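Local coordinates for secreted protein (Streptomyces lividans TK24, PDB 5LXZ), which is probably a secreted copper-radical oxidase of the galactose oxidase-like AA5 family, built round a beta-propeller, at residues A[6-9]-A[10-14]; A[328-332]-A[333-337]; A[574-578]-A[579-583]. The protein carries 1 engineered substitution. All blocks are in the same frame, centred on the assembly; numbering follows the deposited sequence.

Contact 1. Residues A[6-9]-A[10-14]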
ATOM      1  N   PRO A   6     -14.782  18.918  26.906  1.00 20.13           N
ATOM      2  CA  PRO A   6     -14.888  19.790  25.714  1.00 19.54           C
ATOM      3  C   PRO A   6     -13.577  20.477  25.301  1.00 18.94           C
ATOM      4  O   PRO A   6     -13.231  20.495  24.118  1.00 17.70           O
ATOM      5  CB  PRO A   6     -15.958  20.827  26.142  1.00 21.36           C
ATOM      6  CG  PRO A   6     -16.761  20.103  27.185  1.00 21.96           C
ATOM      7  CD  PRO A   6     -15.757  19.316  27.954  1.00 21.23           C
ATOM      8  N   GLU A   7     -12.838  20.997  26.270  1.00 19.18           N
ATOM      9  CA  GLU A   7     -11.576  21.672  26.013  1.00 18.58           C
ATOM     10  C   GLU A   7     -10.519  20.726  25.384  1.00 16.85           C
ATOM     11  O   GLU A   7      -9.834  21.112  24.404  1.00 16.10           O
ATOM     12  CB  GLU A   7     -11.031  22.355  27.292  1.00 21.79           C
ATOM     13  CG  GLU A   7     -10.846  21.471  28.542  0.50 23.59           C
ATOM     14  CD  GLU A   7     -12.080  21.321  29.459  0.50 25.20           C
ATOM     15  OE1 GLU A   7     -13.263  21.500  29.013  1.00 26.65           O
ATOM     16  OE2 GLU A   7     -11.847  20.990  30.653  0.50 26.00           O
ATOM     17  N   TYR A   8     -10.434  19.520  25.931  1.00 14.59           N
ATOM     18  CA  TYR A   8      -9.475  18.530  25.443  1.00 13.72           C
ATOM     19  C   TYR A   8      -9.820  18.162  23.988  1.00 13.56           C
ATOM     20  O   TYR A   8      -8.939  18.136  23.103  1.00 12.67           O
ATOM     21  CB  TYR A   8      -9.481  17.298  26.323  1.00 13.86           C
ATOM     22  CG  TYR A   8      -8.425  16.306  25.924  1.00 13.79           C
ATOM     23  CD1 TYR A   8      -7.159  16.345  26.453  1.00 15.26           C
ATOM     24  CD2 TYR A   8      -8.708  15.349  24.952  1.00 13.41           C
ATOM     25  CE1 TYR A   8      -6.194  15.428  26.056  1.00 15.78           C
ATOM     26  CE2 TYR A   8      -7.763  14.435  24.566  1.00 14.02           C
ATOM     27  CZ  TYR A   8      -6.513  14.499  25.074  1.00 15.15           C
ATOM     28  OH  TYR A   8      -5.545  13.611  24.686  1.00 15.86           O
ATOM     29  N   LYS A   9     -11.098  17.892  23.744  1.00 12.60           N
ATOM     30  CA  LYS A   9     -11.544  17.504  22.396  1.00 12.60           C
ATOM     31  C   LYS A   9     -11.353  18.624  21.400  1.00 13.15           C
ATOM     32  O   LYS A   9     -10.987  18.409  20.230  1.00 12.38           O
ATOM     33  CB  LYS A   9     -12.987  17.030  22.424  1.00 13.11           C
ATOM     34  CG  LYS A   9     -13.129  15.746  23.227  1.00 14.31           C
ATOM     35  CD  LYS A   9     -14.517  15.156  23.211  1.00 16.05           C
ATOM     36  CE  LYS A   9     -15.536  16.139  23.769  1.00 17.36           C
ATOM     37  NZ  LYS A   9     -16.835  15.487  24.117  1.00 18.74           N
ATOM     38  N   ALA A  10     -11.594  19.857  21.831  1.00 13.36           N
ATOM     39  CA  ALA A  10     -11.359  21.001  20.925  1.00 13.35           C
ATOM     40  C   ALA A  10      -9.908  21.139  20.466  1.00 13.69           C
ATOM     41  O   ALA A  10      -9.657  21.654  19.358  1.00 14.85           O
ATOM     42  CB  ALA A  10     -11.803  22.303  21.585  1.00 14.04           C
ATOM     43  N   ALA A  11      -8.972  20.667  21.281  1.00 12.71           N
ATOM     44  CA  ALA A  11      -7.560  20.717  20.968  1.00 13.93           C
ATOM     45  C   ALA A  11      -7.085  19.407  20.289  1.00 12.93           C
ATOM     46  O   ALA A  11      -6.183  19.449  19.462  1.00 14.22           O
ATOM     47  CB  ALA A  11      -6.760  20.975  22.208  1.00 14.25           C
ATOM     48  N   ASN A  12      -7.703  18.273  20.629  1.00 11.65           N
ATOM     49  CA  ASN A  12      -7.103  16.959  20.324  1.00 10.44           C
ATOM     50  C   ASN A  12      -7.984  16.014  19.536  1.00  9.78           C
ATOM     51  O   ASN A  12      -7.512  14.959  19.140  1.00  9.66           O
ATOM     52  CB  ASN A  12      -6.672  16.291  21.622  1.00 11.12           C
ATOM     53  CG  ASN A  12      -5.583  17.053  22.294  1.00 12.55           C
ATOM     54  OD1 ASN A  12      -4.504  17.201  21.744  1.00 13.34           O
ATOM     55  ND2 ASN A  12      -5.867  17.607  23.479  1.00 12.56           N
ATOM     56  N   GLY A  13      -9.241  16.366  19.351  1.00  9.16           N
ATOM     57  CA  GLY A  13     -10.231  15.450  18.811  1.00  9.83           C
ATOM     58  C   GLY A  13     -10.540  14.289  19.723  1.00  9.96           C
ATOM     59  O   GLY A  13     -10.250  14.327  20.920  1.00  9.30           O
ATOM     60  N   LYS A  14     -11.128  13.242  19.156  1.00 10.34           N
ATOM     61  CA  LYS A  14     -11.625  12.111  19.948  1.00 10.70           C
ATOM     62  C   LYS A  14     -11.709  10.867  19.090  1.00  9.61           C
ATOM     63  O   LYS A  14     -12.131  10.968  17.933  1.00 10.47           O
ATOM     64  CB  LYS A  14     -13.025  12.411  20.508  1.00 12.93           C
ATOM     65  CG  LYS A  14     -13.573  11.244  21.324  1.00 16.31           C
ATOM     66  CD  LYS A  14     -14.763  11.544  22.233  1.00 19.10           C
ATOM     67  CE  LYS A  14     -15.416  10.236  22.680  1.00 20.67           C
ATOM     68  NZ  LYS A  14     -14.528   9.358  23.504  0.50 19.99           N
TER
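The phenol ring of Tyr8 carries the side-chain amide of Asn12 on one face: ND2 stands 3.3 Å above the ring plane of Tyr8, over its centre, and Asn12 CB reaches the same ring as a CH-pi contact. Amide and ring planes are 41° apart, a tilted cover and not a flat stack. From there ND2 also gives a weak hydrogen bond to Tyr8 O, 3.1 Å away, so one NH2 group touches both the ring and the carbonyl of the same residue. With CG of Tyr8 anti to the backbone N (chi1 -175°), the ring is carried along the helix to the Asn12 amide. An alanine at Tyr8 is likely to strip that amide of its aromatic partner, leaving it freer to turn, with the weak bond to Tyr8 O left among the contacts described here. This is the last turn of helix 6-12. It ends at Gly13, where phi turns positive while Gly13 N still bonds to Lys9 O at 2.8 Å, and the chain passes at once into strand 14-18, outermost in its propeller blade. The side chains of Lys9 and Lys14 lie side by side and point the same way, Lys9 CD 3.8 Å from Lys14 CD. Their ammonium groups stay apart, NZ to NZ 6.6 Å; Asn4 receives both, through OD1 from Lys14 and, weakly, through its carbonyl O from Lys9.

Contact 2. Residues A[328-332]-A[333-337]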
ATOM      1  N   GLY A 328      12.958   8.004  -6.912  1.00  6.35           N
ATOM      2  CA  GLY A 328      13.275   8.666  -8.160  1.00  6.42           C
ATOM      3  C   GLY A 328      12.047   8.923  -9.012  1.00  6.62           C
ATOM      4  O   GLY A 328      10.943   8.587  -8.671  1.00  7.02           O
ATOM      5  N   VAL A 329      12.333   9.500 -10.168  1.00  6.36           N
ATOM      6  CA  VAL A 329      11.321   9.888 -11.135  1.00  6.89           C
ATOM      7  C   VAL A 329      11.442   8.977 -12.348  1.00  6.66           C
ATOM      8  O   VAL A 329      12.516   8.874 -12.979  1.00  7.39           O
ATOM      9  CB  VAL A 329      11.536  11.335 -11.565  1.00  7.28           C
ATOM     10  CG1 VAL A 329      10.612  11.741 -12.693  1.00  7.54           C
ATOM     11  CG2 VAL A 329      11.312  12.281 -10.377  1.00  7.24           C
ATOM     12  N   TRP A 330      10.341   8.313 -12.664  1.00  6.20           N
ATOM     13  CA  TRP A 330      10.285   7.320 -13.712  1.00  6.27           C
ATOM     14  C   TRP A 330       9.452   7.827 -14.865  1.00  6.41           C
ATOM     15  O   TRP A 330       8.246   8.065 -14.704  1.00  6.52           O
ATOM     16  CB  TRP A 330       9.675   6.043 -13.130  1.00  6.23           C
ATOM     17  CG  TRP A 330       9.553   4.868 -14.019  1.00  6.43           C
ATOM     18  CD1 TRP A 330      10.272   4.570 -15.138  1.00  6.82           C
ATOM     19  CD2 TRP A 330       8.627   3.786 -13.847  1.00  6.57           C
ATOM     20  NE1 TRP A 330       9.832   3.394 -15.683  1.00  6.59           N
ATOM     21  CE2 TRP A 330       8.843   2.874 -14.892  1.00  6.70           C
ATOM     22  CE3 TRP A 330       7.664   3.481 -12.873  1.00  6.76           C
ATOM     23  CZ2 TRP A 330       8.132   1.718 -14.999  1.00  6.92           C
ATOM     24  CZ3 TRP A 330       6.947   2.345 -12.995  1.00  6.87           C
ATOM     25  CH2 TRP A 330       7.179   1.444 -14.053  1.00  7.15           C
ATOM     26  N   ASP A 331      10.052   7.962 -16.041  1.00  6.87           N
ATOM     27  CA  ASP A 331       9.277   8.232 -17.255  1.00  7.65           C
ATOM     28  C   ASP A 331       8.879   6.865 -17.775  1.00  7.64           C
ATOM     29  O   ASP A 331       9.709   6.105 -18.272  1.00  7.83           O
ATOM     30  CB  ASP A 331      10.155   8.951 -18.245  1.00  8.16           C
ATOM     31  CG  ASP A 331       9.420   9.327 -19.516  1.00  9.31           C
ATOM     32  OD1 ASP A 331       8.526   8.575 -19.943  1.00 10.15           O
ATOM     33  OD2 ASP A 331       9.703  10.405 -20.070  1.00 12.22           O
ATOM     34  N   VAL A 332       7.602   6.511 -17.615  1.00  7.44           N
ATOM     35  CA  VAL A 332       7.156   5.188 -17.959  1.00  7.73           C
ATOM     36  C   VAL A 332       7.234   4.947 -19.464  1.00  7.71           C
ATOM     37  O   VAL A 332       7.470   3.837 -19.888  1.00  8.08           O
ATOM     38  CB  VAL A 332       5.730   4.951 -17.436  1.00  7.98           C
ATOM     39  CG1 VAL A 332       5.223   3.575 -17.812  1.00  8.92           C
ATOM     40  CG2 VAL A 332       5.666   5.125 -15.924  1.00  8.38           C
ATOM     41  N   GLU A 333       7.072   5.989 -20.256  1.00  7.77           N
ATOM     42  CA  GLU A 333       7.080   5.806 -21.706  1.00  8.23           C
ATOM     43  C   GLU A 333       8.484   5.560 -22.265  1.00  7.86           C
ATOM     44  O   GLU A 333       8.628   4.752 -23.175  1.00  8.53           O
ATOM     45  CB  GLU A 333       6.406   6.991 -22.387  1.00  9.16           C
ATOM     46  CG  GLU A 333       4.954   7.162 -22.022  1.00 10.28           C
ATOM     47  CD  GLU A 333       4.323   8.365 -22.685  1.00 12.39           C
ATOM     48  OE1 GLU A 333       4.592   9.495 -22.226  1.00 14.30           O
ATOM     49  OE2 GLU A 333       3.580   8.164 -23.712  1.00 13.40           O
ATOM     50  N   THR A 334       9.501   6.251 -21.774  1.00  7.62           N
ATOM     51  CA  THR A 334      10.894   5.982 -22.182  1.00  8.24           C
ATOM     52  C   THR A 334      11.599   4.948 -21.349  1.00  8.63           C
ATOM     53  O   THR A 334      12.626   4.390 -21.749  1.00  9.69           O
ATOM     54  CB  THR A 334      11.764   7.250 -22.133  1.00  8.22           C
ATOM     55  OG1 THR A 334      11.836   7.680 -20.770  1.00  8.35           O
ATOM     56  CG2 THR A 334      11.196   8.380 -22.959  1.00  8.27           C
ATOM     57  N   ASN A 335      11.047   4.742 -20.168  1.00  7.76           N
ATOM     58  CA  ASN A 335      11.608   3.881 -19.118  1.00  8.30           C
ATOM     59  C   ASN A 335      12.722   4.503 -18.303  1.00  8.81           C
ATOM     60  O   ASN A 335      13.218   3.831 -17.397  1.00  8.99           O
ATOM     61  CB  ASN A 335      11.986   2.484 -19.592  1.00  8.55           C
ATOM     62  CG  ASN A 335      11.904   1.481 -18.477  1.00  9.07           C
ATOM     63  OD1 ASN A 335      10.953   1.470 -17.690  1.00  8.88           O
ATOM     64  ND2 ASN A 335      12.910   0.636 -18.381  1.00  9.05           N
ATOM     65  N   LYS A 336      13.101   5.735 -18.609  1.00  8.46           N
ATOM     66  CA  LYS A 336      14.191   6.404 -17.908  1.00  9.13           C
ATOM     67  C   LYS A 336      13.831   6.595 -16.449  1.00  9.01           C
ATOM     68  O   LYS A 336      12.686   6.931 -16.110  1.00  8.71           O
ATOM     69  CB  LYS A 336      14.497   7.756 -18.541  1.00 11.53           C
ATOM     70  CG  LYS A 336      15.763   8.390 -17.982  1.00 14.27           C
ATOM     71  CD  LYS A 336      16.138   9.612 -18.782  1.00 18.56           C
ATOM     72  CE  LYS A 336      17.290  10.346 -18.114  1.00 22.10           C
ATOM     73  NZ  LYS A 336      17.534  11.627 -18.843  1.00 25.92           N
ATOM     74  N   PHE A 337      14.814   6.343 -15.588  1.00  8.10           N
ATOM     75  CA  PHE A 337      14.648   6.519 -14.161  1.00  8.31           C
ATOM     76  C   PHE A 337      15.748   7.430 -13.668  1.00  8.53           C
ATOM     77  O   PHE A 337      16.940   7.150 -13.899  1.00 10.19           O
ATOM     78  CB  PHE A 337      14.692   5.190 -13.443  1.00  7.76           C
ATOM     79  CG  PHE A 337      14.255   5.282 -11.993  1.00  8.17           C
ATOM     80  CD1 PHE A 337      12.920   5.142 -11.683  1.00  8.42           C
ATOM     81  CD2 PHE A 337      15.147   5.499 -10.982  1.00  8.73           C
ATOM     82  CE1 PHE A 337      12.488   5.225 -10.379  1.00  8.68           C
ATOM     83  CE2 PHE A 337      14.730   5.594  -9.674  1.00  8.31           C
ATOM     84  CZ  PHE A 337      13.396   5.467  -9.375  1.00  8.53           C
TER
HETATM   85  O   HOH W   1      12.616  10.292 -20.338  1.00 11.53           O
HETATM   86  O   HOH W   2       5.988   9.920 -19.988  1.00 15.72           O
HETATM   87  O   HOH W   3       8.381   1.539 -18.759  1.00  9.16           O
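Trp330 and Phe337 face each other across a beta hairpin that joins strands 328-330 and 337-339, the last two strands of a four-stranded antiparallel sheet. They form a non-hydrogen-bonded pair, with both side chains on one face of the sheet, and Trp330 CB rests 3.7 Å from Phe337 CD1. The Phe337 ring also lies against the chain at Gly328, CZ of Phe337 to CA of Gly328 being 3.4 Å. The indole is held at its edge: NE1 of Trp330 gives a hydrogen bond of 3.0 Å to Asn335 OD1. The oxygen lies in the plane of the ring, but the donor stands above the plane of the Asn335 amide. Val332 CG2 covers one indole face, and a water bonded to Val332 O donates to Asn335 OD1 as well, while Asn335 ND2 reaches Val292 O, in the loop before strand 301-303. Asp331 organises the bend. Its chi1 of -178° sets the carboxylate beside its own carbonyl carbon and toward the N-H groups of the turn, where OD1 accepts from Thr334 N at 3.1 Å from above the carboxylate plane, and more weakly from Glu333 N. Two waters extend this grip, one from Asp331 OD2 to Thr334 OG1, the other from Asp331 OD1 to Glu333 OE1, and the second may ease the nearness of two acids. Thr334 OG1 in turn accepts from Lys336 N at 3.2 Å, an ST turn, and Asp331 N bonds to Lys336 O at 2.8 Å. A hairpin joining third and fourth strands forms the outer edge of a Kelch-repeat propeller blade.

Contact 3. Residues A[574-578]-A[579-583]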
ATOM      1  N   SER A 574      -6.749  23.030 -14.316  1.00  8.33           N
ATOM      2  CA  SER A 574      -6.352  22.331 -15.509  1.00  8.22           C
ATOM      3  C   SER A 574      -5.311  21.251 -15.205  1.00  8.11           C
ATOM      4  O   SER A 574      -4.491  21.401 -14.318  1.00  8.99           O
ATOM      5  CB  SER A 574      -5.738  23.274 -16.513  1.00  8.73           C
ATOM      6  OG  SER A 574      -6.728  24.216 -16.960  1.00  9.79           O
ATOM      7  N   GLY A 575      -5.307  20.227 -16.048  1.00  7.55           N
ATOM      8  CA  GLY A 575      -4.227  19.257 -16.124  1.00  7.45           C
ATOM      9  C   GLY A 575      -4.665  17.894 -15.595  1.00  7.03           C
ATOM     10  O   GLY A 575      -4.897  17.750 -14.407  1.00  7.24           O
ATOM     11  N   LYS A 576      -4.831  16.919 -16.477  1.00  7.53           N
ATOM     12  CA  LYS A 576      -5.191  15.560 -16.130  1.00  7.98           C
ATOM     13  C   LYS A 576      -4.130  14.838 -15.297  1.00  8.23           C
ATOM     14  O   LYS A 576      -4.437  13.860 -14.645  1.00  8.75           O
ATOM     15  CB  LYS A 576      -5.469  14.805 -17.442  1.00  8.60           C
ATOM     16  CG  LYS A 576      -6.063  13.422 -17.321  1.00  9.35           C
ATOM     17  CD  LYS A 576      -6.450  12.876 -18.725  1.00  9.71           C
ATOM     18  CE  LYS A 576      -6.747  11.403 -18.709  1.00 10.91           C
ATOM     19  NZ  LYS A 576      -8.000  11.101 -18.007  1.00 11.77           N
ATOM     20  N   ASN A 577      -2.908  15.322 -15.328  1.00  8.18           N
ATOM     21  CA  ASN A 577      -1.888  14.746 -14.457  1.00  8.67           C
ATOM     22  C   ASN A 577      -2.058  15.191 -13.019  1.00  9.54           C
ATOM     23  O   ASN A 577      -1.484  14.563 -12.140  1.00 12.04           O
ATOM     24  CB  ASN A 577      -0.490  15.085 -14.915  1.00  8.79           C
ATOM     25  CG  ASN A 577      -0.133  14.515 -16.278  1.00  9.28           C
ATOM     26  OD1 ASN A 577      -0.724  13.536 -16.707  1.00 11.58           O
ATOM     27  ND2 ASN A 577       0.809  15.144 -16.966  1.00 10.27           N
ATOM     28  N   LEU A 578      -2.719  16.309 -12.771  1.00  7.96           N
ATOM     29  CA  LEU A 578      -3.005  16.814 -11.468  1.00  8.24           C
ATOM     30  C   LEU A 578      -4.380  16.341 -11.004  1.00  7.77           C
ATOM     31  O   LEU A 578      -4.529  15.737  -9.938  1.00  9.02           O
ATOM     32  CB  LEU A 578      -2.956  18.358 -11.499  1.00  8.43           C
ATOM     33  CG  LEU A 578      -3.375  19.078 -10.210  1.00  8.98           C
ATOM     34  CD1 LEU A 578      -2.474  18.698  -9.026  1.00  9.39           C
ATOM     35  CD2 LEU A 578      -3.466  20.575 -10.451  1.00  9.82           C
ATOM     36  N   VAL A 579      -5.411  16.710 -11.752  1.00  7.25           N
ATOM     37  CA  VAL A 579      -6.784  16.371 -11.454  1.00  7.36           C
ATOM     38  C   VAL A 579      -7.117  15.154 -12.298  1.00  7.52           C
ATOM     39  O   VAL A 579      -7.635  15.266 -13.396  1.00  7.80           O
ATOM     40  CB  VAL A 579      -7.758  17.517 -11.741  1.00  7.56           C
ATOM     41  CG1 VAL A 579      -9.100  17.166 -11.178  1.00  7.69           C
ATOM     42  CG2 VAL A 579      -7.250  18.830 -11.149  1.00  7.87           C
ATOM     43  N   GLN A 580      -6.738  13.976 -11.815  1.00  7.53           N
ATOM     44  CA  GLN A 580      -7.040  12.713 -12.519  1.00  8.17           C
ATOM     45  C   GLN A 580      -8.575  12.626 -12.669  1.00  7.62           C
ATOM     46  O   GLN A 580      -9.310  13.006 -11.748  1.00  8.79           O
ATOM     47  CB  GLN A 580      -6.473  11.537 -11.700  1.00  9.58           C
ATOM     48  CG  GLN A 580      -4.948  11.603 -11.595  1.00 11.38           C
ATOM     49  CD  GLN A 580      -4.359  10.708 -10.501  1.00 14.17           C
ATOM     50  OE1 GLN A 580      -4.859  10.653  -9.378  1.00 16.97           O
ATOM     51  NE2 GLN A 580      -3.306   9.975 -10.841  1.00 16.78           N
ATOM     52  N   SER A 581      -9.029  12.074 -13.786  1.00  7.14           N
ATOM     53  CA  SER A 581     -10.458  11.874 -13.939  1.00  7.38           C
ATOM     54  C   SER A 581     -10.972  10.878 -12.894  1.00  7.30           C
ATOM     55  O   SER A 581     -10.286   9.933 -12.487  1.00  8.01           O
ATOM     56  CB  SER A 581     -10.718  11.329 -15.300  1.00  8.47           C
ATOM     57  OG  SER A 581     -10.290  12.245 -16.276  1.00 10.69           O
ATOM     58  N   GLY A 582     -12.179  11.119 -12.432  1.00  7.26           N
ATOM     59  CA  GLY A 582     -12.764  10.339 -11.379  1.00  7.20           C
ATOM     60  C   GLY A 582     -13.542  11.184 -10.421  1.00  7.12           C
ATOM     61  O   GLY A 582     -13.809  12.358 -10.679  1.00  7.59           O
ATOM     62  N   TRP A 583     -13.943  10.561  -9.339  1.00  6.92           N
ATOM     63  CA  TRP A 583     -14.787  11.188  -8.348  1.00  7.40           C
ATOM     64  C   TRP A 583     -13.945  11.692  -7.189  1.00  7.11           C
ATOM     65  O   TRP A 583     -13.003  11.035  -6.758  1.00  7.26           O
ATOM     66  CB  TRP A 583     -15.804  10.195  -7.843  1.00  7.79           C
ATOM     67  CG  TRP A 583     -16.894   9.904  -8.790  1.00  8.60           C
ATOM     68  CD1 TRP A 583     -16.852   9.033  -9.859  1.00  9.33           C
ATOM     69  CD2 TRP A 583     -18.186  10.493  -8.805  1.00  9.37           C
ATOM     70  NE1 TRP A 583     -18.074   9.002 -10.476  1.00  9.97           N
ATOM     71  CE2 TRP A 583     -18.906   9.891  -9.860  1.00  9.83           C
ATOM     72  CE3 TRP A 583     -18.815  11.426  -7.997  1.00 10.42           C
ATOM     73  CZ2 TRP A 583     -20.230  10.207 -10.126  1.00 11.12           C
ATOM     74  CZ3 TRP A 583     -20.109  11.763  -8.272  1.00 11.76           C
ATOM     75  CH2 TRP A 583     -20.810  11.147  -9.321  1.00 11.74           C
TER
HETATM   76  O   HOH W   4      -7.096  10.577 -15.383  1.00  9.02           O
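Lys576 reaches forward over the turn to Ser581, and its chain shows how a long side chain can bridge five residues. From CB through CG and CD to CE it runs extended, CG anti to the backbone N, and meets none of the residues of 579-583 closely before NZ, though the side chain touches Arg521; the bend comes at the last torsion (chi4 70°). There Lys576 NZ makes a weak hydrogen bond to Ser581 OG at 3.1 Å and a second bond to a water 2.8 Å away. That water also accepts from Ser581 N, at 2.9 Å, so NZ reaches the hydroxyl weakly and the backbone through the water. Ser581 OG is held chiefly by the C-terminal Pro604 O, with Arg521 NH1 as well. Behind the lysine, the backbone makes a single turn: Gly575 O accepts from Leu578 N at 3.1 Å and from Val579 N at 2.9 Å, the latter nearly straight at 162°. Leu578 and Val579 then meet obliquely, Leu578 CG lying 4.0 Å from Val579 CG2, while Val579 also touches Val603 in strand 599-603. Carbonyls of the turn are taken up by arginines: Leu578 O by Arg555, Val579 O by Arg521. Asn577 ND2 bonds to Gln305 O, linking this loop to the propeller. Beyond Ser581 the chain enters strand 582-590, which pairs with 599-603. The turn thus links strand 567-571 to 582-590, between which 556-564 and 535-541 lie in the sheet order of the early set domain, an immunoglobulin-like beta-sandwich.

In the fold
The three contacts are separate pieces of local order following one another along the chain, and none supplies a copper ligand. Contact 1 stands apart, its centre 46 Å from that of contact 2 and 36 Å from that of contact 3; it leads into strand 14-18, which joins 496-500, 472-476 and 462-466 and so closes the propeller ring. Contacts 2 and 3 are neighbours without touching, about 9 Å between nearest atoms. Both relate to one blade: contact 2 forms its outer hairpin, and Asn577 of contact 3 binds Gln305, just after its strand 301-303. One copper site spans the propeller and the early set domain, taking Tyr248, Tyr460 and His461 together with His548 of the latter.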